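Local coordinates for beta-glucanase (Podospora anserina, PDB 4LE4), which probably hydrolyses the glycosidic bonds of beta-glucans as a member of glycoside hydrolase family 131, and binds cellotriose, at residues H123-L127 with V165-F171; V40-V44 with D67-Y71; T112-Q116 with P218-F224; V95-F99 with G234-T238. The contacts are given in a common frame with arbitrary orientation. Residues are numbered along the deposited sequence.

Contact 1 of 4, residues H123-L127 with V165-F171; sequences HFTEL and VAYEIDF
This is face-to-face packing between the two antiparallel sheets of the beta-sandwich, the architecture expected of the concanavalin clan. Strand 125-127 and strand 165-170 run nearly antiparallel (170°) with axes 9.6 Å apart. No hydrogen bond joins the two segments; side chains fill the gap. Thr125 lies across from Tyr167 (CA atoms 8.3 Å) and Leu127 from Val165 (9.8 Å). In the extended 165-170 segment, alternation turns Val165, Tyr167 and Ile169 toward the other sheet. Tyr167, with chi1 m, receives a CH-pi contact on one ring face: Thr125 CG2 is 4.1 Å from its centroid. Phe124, in the turn before the strand and with chi1 p, brings CZ to 4.0 Å from Ile169 CD1 and 3.9 Å from Phe171 CE1. Leu127 CD1 closes the other end, 4.5 Å from Val165 CG2. Tyr167 OH is hydrogen-bonded to Ala118 O and Thr125 OG1 to Cys146 O. Both hydroxyls are thus satisfied within the core, leaving methyl groups and rings to hold the sheets together by dispersion and the hydrophobic effect.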
# COMPACT_ATOMS: atom_id res chain seq x y z
N HIS A 123 -0.54 12.77 -3.08
CA HIS A 123 -1.83 12.10 -3.13
C HIS A 123 -2.49 12.10 -4.52
O HIS A 123 -3.71 12.06 -4.62
CB HIS A 123 -2.79 12.66 -2.05
CG HIS A 123 -2.31 12.42 -0.64
ND1 HIS A 123 -1.35 13.20 -0.02
CD2 HIS A 123 -2.65 11.47 0.26
CE1 HIS A 123 -1.13 12.75 1.20
NE2 HIS A 123 -1.91 11.70 1.39
N PHE A 124 -1.69 12.07 -5.58
CA PHE A 124 -2.28 12.10 -6.92
C PHE A 124 -3.05 10.82 -7.15
O PHE A 124 -4.02 10.80 -7.92
CB PHE A 124 -1.25 12.39 -8.02
CG PHE A 124 -0.26 11.29 -8.29
CD1 PHE A 124 -0.60 10.20 -9.07
CD2 PHE A 124 1.05 11.41 -7.84
CE1 PHE A 124 0.35 9.23 -9.41
CE2 PHE A 124 2.02 10.45 -8.18
CZ PHE A 124 1.67 9.36 -8.96
N THR A 125 -2.60 9.75 -6.51
CA THR A 125 -3.38 8.50 -6.54
C THR A 125 -3.13 7.76 -5.20
O THR A 125 -2.13 7.99 -4.54
CB THR A 125 -3.09 7.60 -7.75
OG1 THR A 125 -4.14 6.63 -7.85
CG2 THR A 125 -1.73 6.88 -7.60
N GLU A 126 -4.08 6.92 -4.81
CA GLU A 126 -4.00 6.20 -3.52
C GLU A 126 -5.29 5.39 -3.39
O GLU A 126 -6.20 5.51 -4.23
CB GLU A 126 -3.99 7.23 -2.39
CG GLU A 126 -5.32 8.07 -2.31
CD GLU A 126 -5.19 9.38 -1.52
OE1 GLU A 126 -4.50 9.35 -0.48
OE2 GLU A 126 -5.79 10.43 -1.90
N LEU A 127 -5.36 4.55 -2.35
CA LEU A 127 -6.63 3.89 -2.05
C LEU A 127 -7.11 4.64 -0.79
O LEU A 127 -6.31 5.28 -0.09
CB LEU A 127 -6.48 2.41 -1.69
CG LEU A 127 -5.87 1.50 -2.76
CD1 LEU A 127 -5.95 0.04 -2.25
CD2 LEU A 127 -6.58 1.67 -4.09
N VAL A 165 -3.50 -5.07 -6.58
CA VAL A 165 -3.61 -3.83 -7.35
C VAL A 165 -2.32 -3.50 -8.11
O VAL A 165 -1.22 -3.91 -7.70
CB VAL A 165 -3.81 -2.63 -6.38
CG1 VAL A 165 -3.76 -1.27 -7.13
CG2 VAL A 165 -5.12 -2.79 -5.59
N ALA A 166 -2.47 -2.85 -9.26
CA ALA A 166 -1.31 -2.31 -9.93
C ALA A 166 -1.75 -0.93 -10.43
O ALA A 166 -2.76 -0.82 -11.13
CB ALA A 166 -0.84 -3.17 -11.10
N TYR A 167 -1.03 0.12 -10.01
CA TYR A 167 -1.33 1.47 -10.54
C TYR A 167 -0.50 1.51 -11.84
O TYR A 167 0.68 1.26 -11.79
CB TYR A 167 -0.74 2.57 -9.67
CG TYR A 167 -1.23 2.66 -8.26
CD1 TYR A 167 -2.55 2.38 -7.95
CD2 TYR A 167 -0.38 3.12 -7.25
CE1 TYR A 167 -3.03 2.55 -6.64
CE2 TYR A 167 -0.84 3.30 -5.94
CZ TYR A 167 -2.17 3.01 -5.64
OH TYR A 167 -2.65 3.20 -4.35
N GLU A 168 -1.14 1.80 -12.97
CA GLU A 168 -0.44 1.93 -14.26
C GLU A 168 -0.19 3.43 -14.37
O GLU A 168 -1.09 4.21 -14.67
CB GLU A 168 -1.36 1.46 -15.40
CG GLU A 168 -0.78 1.79 -16.79
CD GLU A 168 -1.56 1.22 -17.95
OE1 GLU A 168 -2.69 0.73 -17.77
OE2 GLU A 168 -1.02 1.26 -19.09
N ILE A 169 1.04 3.85 -14.09
CA ILE A 169 1.30 5.27 -14.10
C ILE A 169 2.18 5.68 -15.29
O ILE A 169 3.22 5.08 -15.52
CB ILE A 169 2.00 5.69 -12.79
CG1 ILE A 169 1.21 5.13 -11.58
CG2 ILE A 169 2.12 7.23 -12.71
CD1 ILE A 169 1.74 5.52 -10.23
N ASP A 170 1.74 6.69 -16.03
CA ASP A 170 2.56 7.22 -17.12
C ASP A 170 2.97 8.59 -16.62
O ASP A 170 2.18 9.54 -16.71
CB ASP A 170 1.76 7.37 -18.42
CG ASP A 170 2.66 7.72 -19.61
OD1 ASP A 170 3.75 8.30 -19.38
OD2 ASP A 170 2.28 7.42 -20.76
N PHE A 171 4.18 8.70 -16.08
CA PHE A 171 4.64 9.98 -15.55
C PHE A 171 4.92 11.03 -16.63
O PHE A 171 5.05 12.21 -16.32
CB PHE A 171 5.89 9.76 -14.71
CG PHE A 171 5.63 9.02 -13.42
CD1 PHE A 171 5.21 9.71 -12.28
CD2 PHE A 171 5.83 7.65 -13.34
CE1 PHE A 171 4.98 9.04 -11.07
CE2 PHE A 171 5.61 6.96 -12.14
CZ PHE A 171 5.18 7.67 -10.99

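Contact 2 of 4, residues V40-V44 with D67-Y71; sequences VSAYV and DNTAY
A chain of hydrogen bonds running from a phenol through a threonine to a carboxylate is the striking feature here: Tyr43 OH donates to Thr69 OG1 at 2.7 Å, and Thr69 OG1 donates in turn to Asp67 OD1 at 2.6 Å. Ser38 bonds to both hydroxyls, through N to Tyr43 and OG to Thr69. The acceptor end is built by local folding. Asp67 (chi1 p) also takes Thr69 N on OD1 at 2.7 Å, forming an Asx turn inside a type I beta turn that runs from Asp67 to Ala70, with Ala70 N 3.2 Å from Asp67 O. Ala70 then centres an inverse gamma turn. Aspartate suits the first position because its short side chain folds back over the turn, while threonine can both accept and donate. Facing it, residues 40-42 have helical backbone angles, and both Tyr43 N (2.8 Å) and Val44 N (2.9 Å) bond to Val40 O. Tyr43, with chi1 m, extends its ring into the turn; CE1 lies 4.0 Å from Ala70 CB, where a small methyl leaves it room. Tyr43 and Asp67 are the nearest backbone pair, CA atoms 7.7 Å apart. One water donates to Ala42 O (2.7 Å) and Asp67 OD2 (2.9 Å). The contact joins the loop entering strand 44-47 to the loop leaving its sheet neighbour, strand 61-66, while Tyr43 also packs on Tyr32 of strand 30-34 and Thr80 of strand 78-84.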
# COMPACT_ATOMS: atom_id res chain seq x y z
N VAL A 40 9.91 -1.26 16.10
CA VAL A 40 9.27 -1.72 14.87
C VAL A 40 8.27 -2.86 15.05
O VAL A 40 7.24 -2.87 14.39
CB VAL A 40 10.35 -2.11 13.80
CG1 VAL A 40 11.13 -3.36 14.26
CG2 VAL A 40 9.69 -2.37 12.43
N SER A 41 8.53 -3.81 15.96
CA SER A 41 7.59 -4.92 16.13
C SER A 41 6.20 -4.50 16.61
O SER A 41 5.25 -5.29 16.59
CB SER A 41 8.20 -6.00 17.05
OG SER A 41 8.41 -5.51 18.34
N ALA A 42 6.05 -3.24 17.02
CA ALA A 42 4.72 -2.75 17.38
C ALA A 42 3.93 -2.40 16.10
O ALA A 42 2.70 -2.40 16.12
CB ALA A 42 4.83 -1.49 18.22
N TYR A 43 4.66 -2.10 15.02
CA TYR A 43 4.04 -1.65 13.78
C TYR A 43 4.14 -2.52 12.52
O TYR A 43 3.27 -2.48 11.66
CB TYR A 43 4.62 -0.26 13.43
CG TYR A 43 4.63 0.71 14.55
CD1 TYR A 43 3.47 1.04 15.22
CD2 TYR A 43 5.83 1.36 14.91
CE1 TYR A 43 3.49 2.00 16.22
CE2 TYR A 43 5.85 2.31 15.90
CZ TYR A 43 4.67 2.63 16.55
OH TYR A 43 4.70 3.59 17.52
N VAL A 44 5.20 -3.31 12.42
CA VAL A 44 5.37 -4.12 11.24
C VAL A 44 5.85 -5.52 11.66
O VAL A 44 6.80 -5.62 12.42
CB VAL A 44 6.45 -3.50 10.32
CG1 VAL A 44 6.47 -4.27 8.98
CG2 VAL A 44 6.14 -2.01 10.06
N ASP A 67 -1.45 1.61 16.23
CA ASP A 67 -1.89 1.42 17.61
C ASP A 67 -1.95 2.78 18.28
O ASP A 67 -1.87 3.78 17.59
CB ASP A 67 -0.98 0.43 18.37
CG ASP A 67 0.44 0.97 18.64
OD1 ASP A 67 0.72 2.17 18.45
OD2 ASP A 67 1.28 0.15 19.09
N ASN A 68 -2.07 2.84 19.61
CA ASN A 68 -2.17 4.14 20.26
C ASN A 68 -0.95 5.03 20.16
O ASN A 68 -1.04 6.23 20.43
CB ASN A 68 -2.56 3.99 21.73
CG ASN A 68 -3.92 3.36 21.91
OD1 ASN A 68 -4.89 3.74 21.25
ND2 ASN A 68 -4.00 2.39 22.83
N THR A 69 0.18 4.46 19.76
CA THR A 69 1.42 5.24 19.67
C THR A 69 1.86 5.56 18.22
O THR A 69 2.92 6.14 18.01
CB THR A 69 2.58 4.46 20.29
OG1 THR A 69 2.87 3.33 19.46
CG2 THR A 69 2.16 3.93 21.68
N ALA A 70 1.04 5.17 17.26
CA ALA A 70 1.37 5.35 15.85
C ALA A 70 1.23 6.78 15.33
O ALA A 70 0.54 7.02 14.35
CB ALA A 70 0.55 4.40 15.00
N TYR A 71 1.94 7.71 15.97
CA TYR A 71 1.90 9.12 15.58
C TYR A 71 3.32 9.55 15.26
O TYR A 71 4.23 9.35 16.08
CB TYR A 71 1.33 9.97 16.72
CG TYR A 71 -0.15 9.77 16.91
CD1 TYR A 71 -1.07 10.53 16.18
CD2 TYR A 71 -0.63 8.79 17.77
CE1 TYR A 71 -2.42 10.33 16.30
CE2 TYR A 71 -1.99 8.56 17.89
CZ TYR A 71 -2.87 9.34 17.15
OH TYR A 71 -4.22 9.10 17.23
O HOH W 1 1.20 -2.70 18.34

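Contact 3 of 4, residues T112-Q116 with P218-F224; sequences TREHQ and PDSNEDF
Pro218, in the exposed loop leading to strand 222-233, offers its carbonyl to a water, which donates to Pro218 O at 2.5 Å and accepts from Arg113 NH1 at 3.3 Å. Next, Asp219 (chi1 m) forms a salt bridge: its OD1 takes Arg113 NH1 at 2.8 Å and, weakly, Arg113 NH2 at 3.3 Å. Arginine suits this gap because its long side chain reaches across the 10.1 Å between Arg113 CA and Asp219 CA. Asp219 OD2 is hydrogen-bonded to Tyr71. The chain then enters its strand at Glu222, which lies opposite His115 across the beta-sandwich (CA atoms 10.9 Å), the two residues belonging to different sheets. An extended Glu222 side chain (chi1 m, chi2 t) places OE1 2.6 Å from His115 NE2, the donor in a His-carboxylate hydrogen bond. His115, also chi1 m, is oriented further by a weak bond from ND1 to Arg113 O at 2.9 Å. Two residues on, Phe224 again points inward, and its CZ meets His115 CD2 at 3.6 Å; the ring planes are 53° apart and their centroids 5.7 Å.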
# COMPACT_ATOMS: atom_id res chain seq x y z
N THR A 112 -15.35 4.46 10.56
CA THR A 112 -15.75 5.82 10.90
C THR A 112 -14.67 6.86 10.64
O THR A 112 -14.90 8.06 10.81
CB THR A 112 -16.12 5.93 12.39
OG1 THR A 112 -15.07 5.31 13.16
CG2 THR A 112 -17.45 5.25 12.66
N ARG A 113 -13.49 6.39 10.22
CA ARG A 113 -12.37 7.29 9.97
C ARG A 113 -11.76 7.09 8.61
O ARG A 113 -11.67 5.97 8.13
CB ARG A 113 -11.27 7.08 11.02
CG ARG A 113 -11.73 7.56 12.39
CD ARG A 113 -10.80 7.09 13.48
NE ARG A 113 -9.53 7.80 13.47
CZ ARG A 113 -8.60 7.60 14.40
NH1 ARG A 113 -8.85 6.74 15.38
NH2 ARG A 113 -7.44 8.23 14.36
N GLU A 114 -11.32 8.19 8.01
CA GLU A 114 -10.73 8.08 6.68
C GLU A 114 -9.31 7.49 6.74
O GLU A 114 -8.51 7.86 7.60
CB GLU A 114 -10.68 9.47 6.02
CG GLU A 114 -9.89 9.51 4.70
CD GLU A 114 -9.95 10.89 4.01
OE1 GLU A 114 -10.78 11.76 4.40
OE2 GLU A 114 -9.17 11.11 3.07
N HIS A 115 -9.02 6.56 5.83
CA HIS A 115 -7.69 5.97 5.74
C HIS A 115 -7.21 6.26 4.34
O HIS A 115 -8.01 6.21 3.41
CB HIS A 115 -7.72 4.45 5.91
CG HIS A 115 -8.15 4.00 7.28
ND1 HIS A 115 -9.44 4.17 7.74
CD2 HIS A 115 -7.47 3.38 8.26
CE1 HIS A 115 -9.53 3.66 8.96
NE2 HIS A 115 -8.35 3.17 9.30
N GLN A 116 -5.94 6.58 4.22
CA GLN A 116 -5.27 6.83 2.94
C GLN A 116 -4.22 5.72 2.91
O GLN A 116 -3.42 5.60 3.82
CB GLN A 116 -4.67 8.23 2.94
CG GLN A 116 -5.82 9.28 2.84
CD GLN A 116 -5.42 10.68 3.25
OE1 GLN A 116 -4.24 10.99 3.38
NE2 GLN A 116 -6.41 11.55 3.46
N PRO A 218 -12.20 7.13 19.33
CA PRO A 218 -10.91 6.81 19.95
C PRO A 218 -10.14 5.78 19.15
O PRO A 218 -10.73 5.01 18.40
CB PRO A 218 -11.33 6.26 21.31
CG PRO A 218 -12.51 5.44 20.95
CD PRO A 218 -13.27 6.32 19.95
N ASP A 219 -8.81 5.79 19.33
CA ASP A 219 -7.94 4.83 18.68
C ASP A 219 -8.15 3.42 19.22
O ASP A 219 -8.37 3.22 20.42
CB ASP A 219 -6.45 5.18 18.89
CG ASP A 219 -6.04 6.47 18.21
OD1 ASP A 219 -6.72 6.86 17.24
OD2 ASP A 219 -5.03 7.08 18.65
N SER A 220 -8.11 2.45 18.31
CA SER A 220 -8.16 1.05 18.65
C SER A 220 -7.15 0.47 17.66
O SER A 220 -6.89 1.05 16.60
CB SER A 220 -9.55 0.44 18.41
OG SER A 220 -9.95 0.55 17.06
N ASN A 221 -6.58 -0.67 17.99
CA ASN A 221 -5.60 -1.27 17.11
C ASN A 221 -6.23 -1.66 15.78
O ASN A 221 -7.34 -2.20 15.74
CB ASN A 221 -4.97 -2.49 17.78
CG ASN A 221 -3.96 -2.09 18.86
OD1 ASN A 221 -3.95 -0.96 19.32
ND2 ASN A 221 -3.11 -3.03 19.25
N GLU A 222 -5.51 -1.36 14.71
CA GLU A 222 -5.95 -1.65 13.35
C GLU A 222 -4.82 -2.34 12.62
O GLU A 222 -3.69 -1.83 12.61
CB GLU A 222 -6.33 -0.36 12.63
CG GLU A 222 -7.55 0.29 13.26
CD GLU A 222 -7.95 1.59 12.58
OE1 GLU A 222 -7.59 1.75 11.40
OE2 GLU A 222 -8.62 2.43 13.22
N ASP A 223 -5.12 -3.49 12.03
CA ASP A 223 -4.14 -4.29 11.31
C ASP A 223 -4.44 -4.34 9.81
O ASP A 223 -5.58 -4.58 9.41
CB ASP A 223 -4.12 -5.74 11.83
CG ASP A 223 -3.61 -5.86 13.28
OD1 ASP A 223 -2.73 -5.06 13.70
OD2 ASP A 223 -4.06 -6.80 14.00
N PHE A 224 -3.40 -4.18 8.99
CA PHE A 224 -3.52 -4.24 7.52
C PHE A 224 -2.47 -5.23 7.05
O PHE A 224 -1.33 -5.17 7.47
CB PHE A 224 -3.24 -2.86 6.94
CG PHE A 224 -4.13 -1.76 7.50
CD1 PHE A 224 -3.86 -1.22 8.75
CD2 PHE A 224 -5.23 -1.30 6.78
CE1 PHE A 224 -4.69 -0.21 9.29
CE2 PHE A 224 -6.06 -0.30 7.30
CZ PHE A 224 -5.80 0.24 8.54
O HOH W 2 -11.27 4.62 15.98

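Contact 4 of 4, residues V95-F99 with G234-T238; sequences VYYHF and GSLTT
Tyr96 presents one face of its ring to Leu236, whose CB sits 3.7 Å from the ring centroid and 13° off its normal, a CH-pi contact. The flat phenol gives this apolar side chain a broad surface, and Ser235 C comes within 3.8 Å of Tyr96 CE2. Leu236 is the nearest residue by backbone, its CA 6.7 Å from that of Tyr96. In strand 95-99 alternation puts Tyr96 and His98, both chi1 m, on the same face of this beta-sandwich sheet, toward segment 234-238. His98 NE2 donates to the backbone Thr237 O at 3.2 Å with a nearly straight 158° geometry, and also lies 3.3 Å from Leu236 CD1. The loop has no regular structure: Gly234 and Ser235 have positive phi, and Leu236 and Thr237 are extended. The hydroxyl of Tyr96 bonds to Lys94 and that of Thr237 to Glu232. This segment thus folds back from strand 222-233 over adjacent strand 94-102, with His98 stacked on Tyr230 and Leu236 packed on Trp179 of strand 175-182.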
# COMPACT_ATOMS: atom_id res chain seq x y z
N VAL A 95 5.28 3.15 -15.61
CA VAL A 95 5.71 2.26 -14.53
C VAL A 95 4.47 1.64 -13.88
O VAL A 95 3.43 2.29 -13.81
CB VAL A 95 6.44 3.08 -13.44
CG1 VAL A 95 7.02 2.17 -12.39
CG2 VAL A 95 7.52 3.95 -14.08
N TYR A 96 4.58 0.39 -13.43
CA TYR A 96 3.45 -0.27 -12.77
C TYR A 96 3.78 -0.47 -11.30
O TYR A 96 4.81 -1.06 -10.97
CB TYR A 96 3.20 -1.64 -13.38
CG TYR A 96 2.85 -1.57 -14.85
CD1 TYR A 96 1.54 -1.34 -15.26
CD2 TYR A 96 3.83 -1.74 -15.81
CE1 TYR A 96 1.22 -1.30 -16.63
CE2 TYR A 96 3.53 -1.69 -17.16
CZ TYR A 96 2.23 -1.47 -17.56
OH TYR A 96 1.96 -1.41 -18.91
N TYR A 97 2.90 0.01 -10.42
CA TYR A 97 3.13 -0.10 -8.98
C TYR A 97 2.21 -1.17 -8.41
O TYR A 97 1.00 -1.00 -8.38
CB TYR A 97 2.81 1.23 -8.30
CG TYR A 97 3.91 2.24 -8.38
CD1 TYR A 97 4.31 2.75 -9.61
CD2 TYR A 97 4.53 2.71 -7.22
CE1 TYR A 97 5.31 3.72 -9.67
CE2 TYR A 97 5.53 3.67 -7.28
CZ TYR A 97 5.92 4.17 -8.51
OH TYR A 97 6.87 5.18 -8.55
N HIS A 98 2.80 -2.27 -7.96
CA HIS A 98 2.03 -3.40 -7.44
C HIS A 98 1.95 -3.49 -5.92
O HIS A 98 2.85 -3.08 -5.19
CB HIS A 98 2.67 -4.74 -7.84
CG HIS A 98 2.55 -5.11 -9.28
ND1 HIS A 98 3.45 -4.70 -10.24
CD2 HIS A 98 1.68 -5.94 -9.91
CE1 HIS A 98 3.13 -5.26 -11.40
NE2 HIS A 98 2.07 -6.02 -11.22
N PHE A 99 0.85 -4.08 -5.45
CA PHE A 99 0.68 -4.38 -4.02
C PHE A 99 -0.59 -5.17 -3.81
O PHE A 99 -1.52 -5.08 -4.60
CB PHE A 99 0.70 -3.16 -3.09
CG PHE A 99 -0.43 -2.17 -3.32
CD1 PHE A 99 -0.35 -1.25 -4.35
CD2 PHE A 99 -1.57 -2.16 -2.48
CE1 PHE A 99 -1.38 -0.34 -4.59
CE2 PHE A 99 -2.63 -1.22 -2.72
CZ PHE A 99 -2.52 -0.32 -3.77
N GLY A 234 8.00 -1.59 -18.44
CA GLY A 234 7.90 -2.31 -19.69
C GLY A 234 7.18 -3.63 -19.58
O GLY A 234 7.81 -4.67 -19.39
N SER A 235 5.86 -3.60 -19.67
CA SER A 235 5.04 -4.82 -19.60
C SER A 235 4.57 -5.16 -18.18
O SER A 235 5.36 -5.30 -17.25
CB SER A 235 5.79 -6.00 -20.21
OG SER A 235 4.92 -7.08 -20.47
N LEU A 236 3.27 -5.29 -18.03
CA LEU A 236 2.67 -5.59 -16.75
C LEU A 236 2.53 -7.09 -16.50
O LEU A 236 2.08 -7.84 -17.36
CB LEU A 236 1.28 -4.97 -16.69
CG LEU A 236 0.43 -5.42 -15.50
CD1 LEU A 236 1.08 -4.98 -14.18
CD2 LEU A 236 -0.94 -4.82 -15.66
N THR A 237 2.92 -7.51 -15.31
CA THR A 237 2.77 -8.90 -14.92
C THR A 237 1.39 -8.96 -14.30
O THR A 237 1.17 -8.35 -13.26
CB THR A 237 3.81 -9.27 -13.87
OG1 THR A 237 5.11 -9.21 -14.46
CG2 THR A 237 3.55 -10.64 -13.32
N THR A 238 0.45 -9.68 -14.91
CA THR A 238 -0.90 -9.75 -14.36
C THR A 238 -1.07 -10.89 -13.36
O THR A 238 -2.03 -10.91 -12.61
CB THR A 238 -1.96 -9.91 -15.46
OG1 THR A 238 -1.70 -11.09 -16.21
CG2 THR A 238 -1.97 -8.68 -16.40

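Contact 1 is the most central of the four, about 11 Å between its centre and the chain's, and it is apolar; contact 3, also mostly buried though exposed at Pro218, joins the same two sheets through charged and polar groups. Contacts 2 and 4 are partly buried loop packings on opposite sides of the chain's centre, their own centres about 30 Å apart: the first rests on hydroxyls and water, the second on a ring face and one backbone acceptor. Strands 94-102 and 163-170 are sheet neighbours, so contacts 4 and 1 adjoin through paired backbones; Phe99 packs against Tyr167 and Leu127. At the other end, a bond from Tyr71 to Asp219 ties the 67-71 loop to the 218-224 loop.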